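Alpha-galactosidase (Thermus thermophilus, PDB 6LCJ) probably hydrolyses terminal alpha-galactosyl residues from galactosides, working as a hexameric, thermostable glycosidase of the GH36 family. Local coordinates at residues E[46-54]-E[337-345]; E[147-156]-E[344-352]. All blocks are in the same frame, centred on the assembly; numbering follows the deposited sequence.

Contact 1: E[46-54]-E[337-345]; sequences FRHGWQSWS and LFCGAPVLA
W53 lays its indole over G340, whose CA sits 3.8 Å from the centroid of the W53 six-membered ring and almost on the ring normal. Q51 OE1 lies over the same face, offset toward the rim, and also accepts a weak bond from W53 N. C339 SG comes obliquely to the ring, 3.9 Å from W53 NE1. This is the tight end: a CB on G340 would run into W53 CH2. With a leucine in place of W53, G340 CA would probably lose its flat lid, and C339 SG its aromatic neighbour. Beside it the backbones form a single beta bridge at Q51 and P342. V343 N donates to W50 O at 3.1 Å in the carbonyl plane, while S52 N gives A341 O a weak, bent bond. S52 OG takes a weak but straight bond (177°) from A341 N at 3.3 Å and also bonds R354 O. V343 is turned with CG1 anti to its backbone N (chi1 164°), which sends CG1 to the edge of the H48 ring and CG2 against the backbone of Q51 and S52. P342 CG meets the W50 ring obliquely, 3.9 Å from W50 CZ2; W50 NE1 itself bonds E317. The contact is buried, with only its L344 end partly exposed and looser; there L344 CD1 comes 3.9 Å from H48 CE1 and a water links W50 O to L344 N. The contact ties the loop after strand 44-48 of the N-terminal beta domain to the C-terminal end of barrel strand 335-338, the end where TIM-barrel active sites lie. Backbone groups here find mates across the contact, in the S52 hydroxyl, D78 and a water, so the two loops probably meet through a few directed bonds plus the indole cover over G340.

Contact 2: E[147-156]-E[344-352]; sequences YARLLPRRLS and LASLGLADG
R154 and S156 converge on one carboxylate oxygen of D351. The salt bridge runs from R154 NE to D351 OD1 at 2.8 Å, nearly straight (167°), with the oxygen close to the guanidinium plane but 39° out of the carboxylate plane. S156 OG donates to D351 OD1 at 2.6 Å on the anti side, from the opposite face of that plane. R154 reaches its partner with CG anti to the backbone N (chi1 171°) and the chain extended to NE, so that R154 CD passes 3.5 Å from G348 O, beside the carbonyl of L349 too. The other carboxylate oxygen, D351 OD2, is taken by R328 and by the backbone N of L336. Apolar packing occupies the other end: L151 CD1 meets L347 CD1 at 3.6 Å and L344 CD2 at 4.1 Å, while lying over one face of the Y147 ring. Between the two, contact is to backbone: P152 CB sits 3.8 Å from G348 CA, and a CB on G348 would collide with it. These pairs pin the linker between helix 140-149 and barrel strand 161-164 along the loop that joins strands 335-338 and 352-354. With donors on both oxygens, two of them cationic, D351 is likely to stay ionised and to anchor the linker by charge.

Contacts 1 and 2 have centres about 12 Å apart and share L344 and A345, so the loop from strand 335-338 to strand 352-354 serves both in turn. Along the chain the order is 46-54, 147-156, 337-345, 344-352, and the two pairings therefore interleave. Both first segments precede barrel strand 161-164: 46-54 runs out of strand 44-48 within the N-terminal beta domain, and 147-156 from the end of helix 140-149 into the linker. Contact 1 sits near the centre of the chain and contact 2 farther out, partly exposed. F338 N and G352 O, probably hydrogen-bonded, join the adjacent parallel strands. One loop of the barrel thus joins it to the N-terminal domain and the following linker.

Contact 1: E[46-54]-E[337-345]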
loop_
_atom_site.group_PDB
_atom_site.type_symbol
_atom_site.label_atom_id
_atom_site.label_comp_id
_atom_site.label_asym_id
_atom_site.label_seq_id
_atom_site.Cartn_x
_atom_site.Cartn_y
_atom_site.Cartn_z
ATOM N N PHE E 46 -20.750 -9.853 28.176
ATOM C CA PHE E 46 -20.595 -11.302 28.195
ATOM C C PHE E 46 -20.446 -11.805 26.758
ATOM O O PHE E 46 -21.393 -11.758 25.953
ATOM C CB PHE E 46 -21.760 -11.989 28.890
ATOM C CG PHE E 46 -21.643 -13.486 28.876
ATOM C CD1 PHE E 46 -20.610 -14.110 29.549
ATOM C CD2 PHE E 46 -22.538 -14.269 28.160
ATOM C CE1 PHE E 46 -20.481 -15.496 29.527
ATOM C CE2 PHE E 46 -22.423 -15.646 28.146
ATOM C CZ PHE E 46 -21.393 -16.261 28.832
ATOM N N ARG E 47 -19.262 -12.302 26.447
ATOM C CA ARG E 47 -18.912 -12.722 25.105
ATOM C C ARG E 47 -19.048 -14.238 25.063
ATOM O O ARG E 47 -18.175 -14.958 25.553
ATOM C CB ARG E 47 -17.502 -12.248 24.771
ATOM C CG ARG E 47 -17.143 -12.345 23.301
ATOM C CD ARG E 47 -16.492 -13.675 22.969
ATOM N NE ARG E 47 -16.152 -13.735 21.555
ATOM C CZ ARG E 47 -15.757 -14.835 20.928
ATOM N NH1 ARG E 47 -15.649 -15.976 21.593
ATOM N NH2 ARG E 47 -15.464 -14.797 19.630
ATOM N N HIS E 48 -20.153 -14.725 24.500
ATOM C CA HIS E 48 -20.384 -16.164 24.386
ATOM C C HIS E 48 -19.924 -16.689 23.021
ATOM O O HIS E 48 -20.537 -16.396 21.988
ATOM C CB HIS E 48 -21.845 -16.514 24.609
ATOM C CG HIS E 48 -22.055 -17.988 24.683
ATOM N ND1 HIS E 48 -22.752 -18.694 23.726
ATOM C CD2 HIS E 48 -21.557 -18.908 25.545
ATOM C CE1 HIS E 48 -22.710 -19.981 24.020
ATOM N NE2 HIS E 48 -21.994 -20.139 25.121
ATOM N N GLY E 49 -18.867 -17.495 23.021
ATOM C CA GLY E 49 -18.383 -18.094 21.789
ATOM C C GLY E 49 -19.322 -19.155 21.231
ATOM O O GLY E 49 -20.232 -19.663 21.893
ATOM N N TRP E 50 -19.060 -19.511 19.973
ATOM C CA TRP E 50 -20.004 -20.314 19.201
ATOM C C TRP E 50 -20.033 -21.771 19.644
ATOM O O TRP E 50 -21.110 -22.357 19.785
ATOM C CB TRP E 50 -19.646 -20.248 17.727
ATOM C CG TRP E 50 -20.624 -20.934 16.824
ATOM C CD1 TRP E 50 -21.988 -20.913 16.913
ATOM C CD2 TRP E 50 -20.305 -21.729 15.682
ATOM N NE1 TRP E 50 -22.535 -21.646 15.892
ATOM C CE2 TRP E 50 -21.526 -22.151 15.117
ATOM C CE3 TRP E 50 -19.099 -22.110 15.066
ATOM C CZ2 TRP E 50 -21.582 -22.946 13.972
ATOM C CZ3 TRP E 50 -19.150 -22.891 13.929
ATOM C CH2 TRP E 50 -20.384 -23.303 13.388
ATOM N N GLN E 51 -18.866 -22.390 19.801
ATOM C CA GLN E 51 -18.783 -23.828 19.994
ATOM C C GLN E 51 -17.984 -24.156 21.261
ATOM O O GLN E 51 -17.509 -23.274 21.985
ATOM C CB GLN E 51 -18.197 -24.514 18.741
ATOM C CG GLN E 51 -16.914 -23.908 18.216
ATOM C CD GLN E 51 -15.815 -24.940 18.021
ATOM O OE1 GLN E 51 -15.642 -25.834 18.854
ATOM N NE2 GLN E 51 -15.057 -24.814 16.924
ATOM N N SER E 52 -17.855 -25.460 21.520
ATOM C CA SER E 52 -17.220 -25.973 22.739
ATOM C C SER E 52 -15.900 -25.279 23.049
ATOM O O SER E 52 -15.703 -24.772 24.156
ATOM C CB SER E 52 -16.991 -27.475 22.595
ATOM O OG SER E 52 -18.225 -28.173 22.635
ATOM N N TRP E 53 -14.983 -25.248 22.077
ATOM C CA TRP E 53 -13.648 -24.703 22.292
ATOM C C TRP E 53 -13.639 -23.178 22.322
ATOM O O TRP E 53 -12.662 -22.586 22.798
ATOM C CB TRP E 53 -12.687 -25.228 21.207
ATOM C CG TRP E 53 -12.737 -26.734 21.076
ATOM C CD1 TRP E 53 -12.912 -27.636 22.091
ATOM C CD2 TRP E 53 -12.648 -27.504 19.872
ATOM N NE1 TRP E 53 -12.929 -28.911 21.596
ATOM C CE2 TRP E 53 -12.770 -28.863 20.236
ATOM C CE3 TRP E 53 -12.470 -27.183 18.520
ATOM C CZ2 TRP E 53 -12.723 -29.905 19.291
ATOM C CZ3 TRP E 53 -12.427 -28.234 17.576
ATOM C CH2 TRP E 53 -12.545 -29.566 17.973
ATOM N N SER E 54 -14.702 -22.536 21.847
ATOM C CA SER E 54 -14.715 -21.082 21.724
ATOM C C SER E 54 -14.657 -20.397 23.089
ATOM O O SER E 54 -15.067 -20.951 24.111
ATOM C CB SER E 54 -15.963 -20.624 20.969
ATOM O OG SER E 54 -15.906 -21.047 19.623
ATOM N N LEU E 337 -21.997 -37.721 23.595
ATOM C CA LEU E 337 -21.213 -36.611 24.102
ATOM C C LEU E 337 -20.835 -35.742 22.913
ATOM O O LEU E 337 -20.141 -36.212 22.004
ATOM C CB LEU E 337 -19.958 -37.106 24.821
ATOM C CG LEU E 337 -19.003 -35.982 25.247
ATOM C CD1 LEU E 337 -19.597 -35.172 26.394
ATOM C CD2 LEU E 337 -17.647 -36.527 25.634
ATOM N N PHE E 338 -21.310 -34.492 22.908
ATOM C CA PHE E 338 -21.024 -33.547 21.827
ATOM C C PHE E 338 -19.750 -32.773 22.137
ATOM O O PHE E 338 -19.612 -32.209 23.230
ATOM C CB PHE E 338 -22.179 -32.558 21.628
ATOM C CG PHE E 338 -23.353 -33.115 20.843
ATOM C CD1 PHE E 338 -23.637 -34.479 20.839
ATOM C CD2 PHE E 338 -24.195 -32.265 20.141
ATOM C CE1 PHE E 338 -24.731 -34.977 20.154
ATOM C CE2 PHE E 338 -25.293 -32.760 19.443
ATOM C CZ PHE E 338 -25.558 -34.115 19.452
ATOM N N CYS E 339 -18.840 -32.719 21.164
ATOM C CA CYS E 339 -17.558 -32.044 21.325
ATOM C C CYS E 339 -17.294 -31.172 20.100
ATOM O O CYS E 339 -17.717 -31.501 18.989
ATOM C CB CYS E 339 -16.407 -33.078 21.535
ATOM S SG CYS E 339 -14.781 -32.349 22.080
ATOM N N GLY E 340 -16.588 -30.055 20.304
ATOM C CA GLY E 340 -16.311 -29.132 19.210
ATOM C C GLY E 340 -17.570 -28.599 18.570
ATOM O O GLY E 340 -17.603 -28.324 17.356
ATOM N N ALA E 341 -18.600 -28.451 19.354
ATOM C CA ALA E 341 -19.943 -28.388 18.846
ATOM C C ALA E 341 -20.563 -27.038 19.135
ATOM O O ALA E 341 -20.308 -26.453 20.197
ATOM C CB ALA E 341 -20.806 -29.492 19.482
ATOM N N PRO E 342 -21.385 -26.533 18.217
ATOM C CA PRO E 342 -22.251 -25.394 18.540
ATOM C C PRO E 342 -22.953 -25.608 19.868
ATOM O O PRO E 342 -23.728 -26.555 20.025
ATOM C CB PRO E 342 -23.243 -25.379 17.375
ATOM C CG PRO E 342 -22.482 -25.998 16.253
ATOM C CD PRO E 342 -21.676 -27.083 16.885
ATOM N N VAL E 343 -22.682 -24.749 20.842
ATOM C CA VAL E 343 -23.145 -25.022 22.196
ATOM C C VAL E 343 -24.668 -24.966 22.266
ATOM O O VAL E 343 -25.326 -25.963 22.584
ATOM C CB VAL E 343 -22.471 -24.064 23.193
ATOM C CG1 VAL E 343 -23.207 -24.071 24.509
ATOM C CG2 VAL E 343 -21.014 -24.483 23.394
ATOM N N LEU E 344 -25.262 -23.821 21.935
ATOM C CA LEU E 344 -26.693 -23.667 22.176
ATOM C C LEU E 344 -27.522 -24.500 21.202
ATOM O O LEU E 344 -28.526 -25.103 21.596
ATOM C CB LEU E 344 -27.068 -22.189 22.110
ATOM C CG LEU E 344 -26.339 -21.425 23.221
ATOM C CD1 LEU E 344 -26.544 -19.916 23.156
ATOM C CD2 LEU E 344 -26.761 -21.964 24.584
ATOM N N ALA E 345 -27.101 -24.587 19.939
ATOM C CA ALA E 345 -27.870 -25.350 18.957
ATOM C C ALA E 345 -27.842 -26.860 19.216
ATOM O O ALA E 345 -28.615 -27.594 18.588
ATOM C CB ALA E 345 -27.360 -25.042 17.542
HETATM O O HOH W 1 -23.778 -21.347 20.796
#

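Contact 2: E[147-156]-E[344-352]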
loop_
_atom_site.group_PDB
_atom_site.type_symbol
_atom_site.label_atom_id
_atom_site.label_comp_id
_atom_site.label_asym_id
_atom_site.label_seq_id
_atom_site.Cartn_x
_atom_site.Cartn_y
_atom_site.Cartn_z
ATOM N N TYR E 147 -32.757 -17.838 31.724
ATOM C CA TYR E 147 -32.619 -18.096 30.293
ATOM C C TYR E 147 -32.526 -19.593 30.018
ATOM O O TYR E 147 -33.187 -20.107 29.107
ATOM C CB TYR E 147 -31.386 -17.353 29.751
ATOM C CG TYR E 147 -31.047 -17.565 28.278
ATOM C CD1 TYR E 147 -32.021 -17.476 27.284
ATOM C CD2 TYR E 147 -29.740 -17.830 27.885
ATOM C CE1 TYR E 147 -31.699 -17.658 25.947
ATOM C CE2 TYR E 147 -29.406 -18.016 26.551
ATOM C CZ TYR E 147 -30.386 -17.925 25.588
ATOM O OH TYR E 147 -30.040 -18.108 24.267
ATOM N N ALA E 148 -31.720 -20.312 30.808
ATOM C CA ALA E 148 -31.519 -21.739 30.558
ATOM C C ALA E 148 -32.828 -22.520 30.620
ATOM O O ALA E 148 -32.997 -23.491 29.871
ATOM C CB ALA E 148 -30.500 -22.312 31.544
ATOM N N ARG E 149 -33.776 -22.100 31.475
ATOM C CA ARG E 149 -35.053 -22.810 31.581
ATOM C C ARG E 149 -35.859 -22.735 30.301
ATOM O O ARG E 149 -36.679 -23.620 30.029
ATOM C CB ARG E 149 -35.879 -22.256 32.732
ATOM C CG ARG E 149 -35.427 -22.779 34.081
ATOM C CD ARG E 149 -35.979 -21.948 35.193
ATOM N NE ARG E 149 -35.058 -21.903 36.323
ATOM C CZ ARG E 149 -34.794 -20.801 37.015
ATOM N NH1 ARG E 149 -35.379 -19.654 36.683
ATOM N NH2 ARG E 149 -33.946 -20.848 38.034
ATOM N N LEU E 150 -35.644 -21.703 29.495
ATOM C CA LEU E 150 -36.375 -21.546 28.249
ATOM C C LEU E 150 -35.709 -22.248 27.071
ATOM O O LEU E 150 -36.191 -22.127 25.936
ATOM C CB LEU E 150 -36.562 -20.057 27.962
ATOM C CG LEU E 150 -37.368 -19.422 29.095
ATOM C CD1 LEU E 150 -37.410 -17.918 28.963
ATOM C CD2 LEU E 150 -38.781 -20.006 29.100
ATOM N N LEU E 151 -34.638 -22.979 27.293
ATOM C CA LEU E 151 -33.976 -23.692 26.211
ATOM C C LEU E 151 -34.322 -25.169 26.265
ATOM O O LEU E 151 -34.832 -25.666 27.269
ATOM C CB LEU E 151 -32.461 -23.481 26.300
ATOM C CG LEU E 151 -31.986 -22.032 26.185
ATOM C CD1 LEU E 151 -30.481 -21.923 26.391
ATOM C CD2 LEU E 151 -32.404 -21.441 24.851
ATOM N N PRO E 152 -34.077 -25.913 25.189
ATOM C CA PRO E 152 -34.288 -27.358 25.251
ATOM C C PRO E 152 -33.421 -27.986 26.332
ATOM O O PRO E 152 -32.334 -27.500 26.655
ATOM C CB PRO E 152 -33.882 -27.838 23.852
ATOM C CG PRO E 152 -34.060 -26.633 22.982
ATOM C CD PRO E 152 -33.641 -25.490 23.846
ATOM N N ARG E 153 -33.936 -29.074 26.907
ATOM C CA ARG E 153 -33.258 -29.838 27.942
ATOM C C ARG E 153 -33.225 -31.303 27.543
ATOM O O ARG E 153 -34.108 -31.793 26.843
ATOM C CB ARG E 153 -33.959 -29.686 29.294
ATOM C CG ARG E 153 -34.385 -28.272 29.573
ATOM C CD ARG E 153 -35.293 -28.222 30.758
ATOM N NE ARG E 153 -34.603 -28.534 32.002
ATOM C CZ ARG E 153 -34.995 -29.473 32.856
ATOM N NH1 ARG E 153 -36.070 -30.197 32.582
ATOM N NH2 ARG E 153 -34.310 -29.687 33.977
ATOM N N ARG E 154 -32.182 -31.996 27.984
ATOM C CA ARG E 154 -32.131 -33.449 27.866
ATOM C C ARG E 154 -31.189 -33.932 28.969
ATOM O O ARG E 154 -29.961 -33.876 28.809
ATOM C CB ARG E 154 -31.656 -33.891 26.497
ATOM C CG ARG E 154 -31.399 -35.398 26.446
ATOM C CD ARG E 154 -31.129 -35.874 25.048
ATOM N NE ARG E 154 -30.981 -37.324 24.977
ATOM C CZ ARG E 154 -31.901 -38.158 24.494
ATOM N NH1 ARG E 154 -33.061 -37.694 24.042
ATOM N NH2 ARG E 154 -31.655 -39.458 24.465
ATOM N N LEU E 155 -31.774 -34.375 30.081
ATOM C CA LEU E 155 -31.036 -34.808 31.269
ATOM C C LEU E 155 -31.188 -36.323 31.393
ATOM O O LEU E 155 -32.237 -36.823 31.812
ATOM C CB LEU E 155 -31.536 -34.059 32.496
ATOM C CG LEU E 155 -31.227 -32.553 32.447
ATOM C CD1 LEU E 155 -31.650 -31.833 33.723
ATOM C CD2 LEU E 155 -29.737 -32.332 32.186
ATOM N N SER E 156 -30.137 -37.048 30.995
ATOM C CA SER E 156 -30.182 -38.509 30.852
ATOM C C SER E 156 -29.622 -39.172 32.109
ATOM O O SER E 156 -28.564 -39.816 32.104
ATOM C CB SER E 156 -29.409 -38.942 29.611
ATOM O OG SER E 156 -30.080 -38.579 28.412
ATOM N N LEU E 344 -25.262 -23.821 21.935
ATOM C CA LEU E 344 -26.693 -23.667 22.176
ATOM C C LEU E 344 -27.522 -24.500 21.202
ATOM O O LEU E 344 -28.526 -25.103 21.596
ATOM C CB LEU E 344 -27.068 -22.189 22.110
ATOM C CG LEU E 344 -26.339 -21.425 23.221
ATOM C CD1 LEU E 344 -26.544 -19.916 23.156
ATOM C CD2 LEU E 344 -26.761 -21.964 24.584
ATOM N N ALA E 345 -27.101 -24.587 19.939
ATOM C CA ALA E 345 -27.870 -25.350 18.957
ATOM C C ALA E 345 -27.842 -26.860 19.216
ATOM O O ALA E 345 -28.615 -27.594 18.588
ATOM C CB ALA E 345 -27.360 -25.042 17.542
ATOM N N SER E 346 -26.971 -27.338 20.116
ATOM C CA SER E 346 -26.881 -28.747 20.469
ATOM C C SER E 346 -27.841 -29.136 21.572
ATOM O O SER E 346 -28.058 -30.330 21.785
ATOM C CB SER E 346 -25.461 -29.110 20.925
ATOM O OG SER E 346 -24.536 -29.101 19.842
ATOM N N LEU E 347 -28.406 -28.163 22.279
ATOM C CA LEU E 347 -29.213 -28.461 23.455
ATOM C C LEU E 347 -30.463 -29.246 23.067
ATOM O O LEU E 347 -31.093 -28.981 22.037
ATOM C CB LEU E 347 -29.591 -27.166 24.163
ATOM C CG LEU E 347 -28.437 -26.333 24.725
ATOM C CD1 LEU E 347 -28.936 -25.034 25.389
ATOM C CD2 LEU E 347 -27.625 -27.177 25.706
ATOM N N GLY E 348 -30.818 -30.225 23.900
ATOM C CA GLY E 348 -31.919 -31.110 23.621
ATOM C C GLY E 348 -31.547 -32.360 22.854
ATOM O O GLY E 348 -32.302 -33.330 22.885
ATOM N N LEU E 349 -30.415 -32.364 22.159
ATOM C CA LEU E 349 -29.935 -33.534 21.437
ATOM C C LEU E 349 -28.779 -34.221 22.156
ATOM O O LEU E 349 -28.784 -35.448 22.303
ATOM C CB LEU E 349 -29.503 -33.137 20.023
ATOM C CG LEU E 349 -30.600 -32.508 19.166
ATOM C CD1 LEU E 349 -30.026 -31.937 17.892
ATOM C CD2 LEU E 349 -31.727 -33.529 18.872
ATOM N N ALA E 350 -27.785 -33.458 22.613
ATOM C CA ALA E 350 -26.667 -34.047 23.337
ATOM C C ALA E 350 -27.094 -34.506 24.726
ATOM O O ALA E 350 -27.926 -33.872 25.380
ATOM C CB ALA E 350 -25.516 -33.045 23.464
ATOM N N ASP E 351 -26.510 -35.617 25.175
ATOM C CA ASP E 351 -26.573 -36.005 26.580
ATOM C C ASP E 351 -25.476 -35.320 27.382
ATOM O O ASP E 351 -25.723 -34.829 28.488
ATOM C CB ASP E 351 -26.436 -37.524 26.728
ATOM C CG ASP E 351 -27.457 -38.280 25.903
ATOM O OD1 ASP E 351 -28.637 -38.229 26.272
ATOM O OD2 ASP E 351 -27.081 -38.906 24.879
ATOM N N GLY E 352 -24.271 -35.283 26.830
ATOM C CA GLY E 352 -23.176 -34.534 27.408
ATOM C C GLY E 352 -22.618 -33.568 26.378
ATOM O O GLY E 352 -22.594 -33.859 25.174
#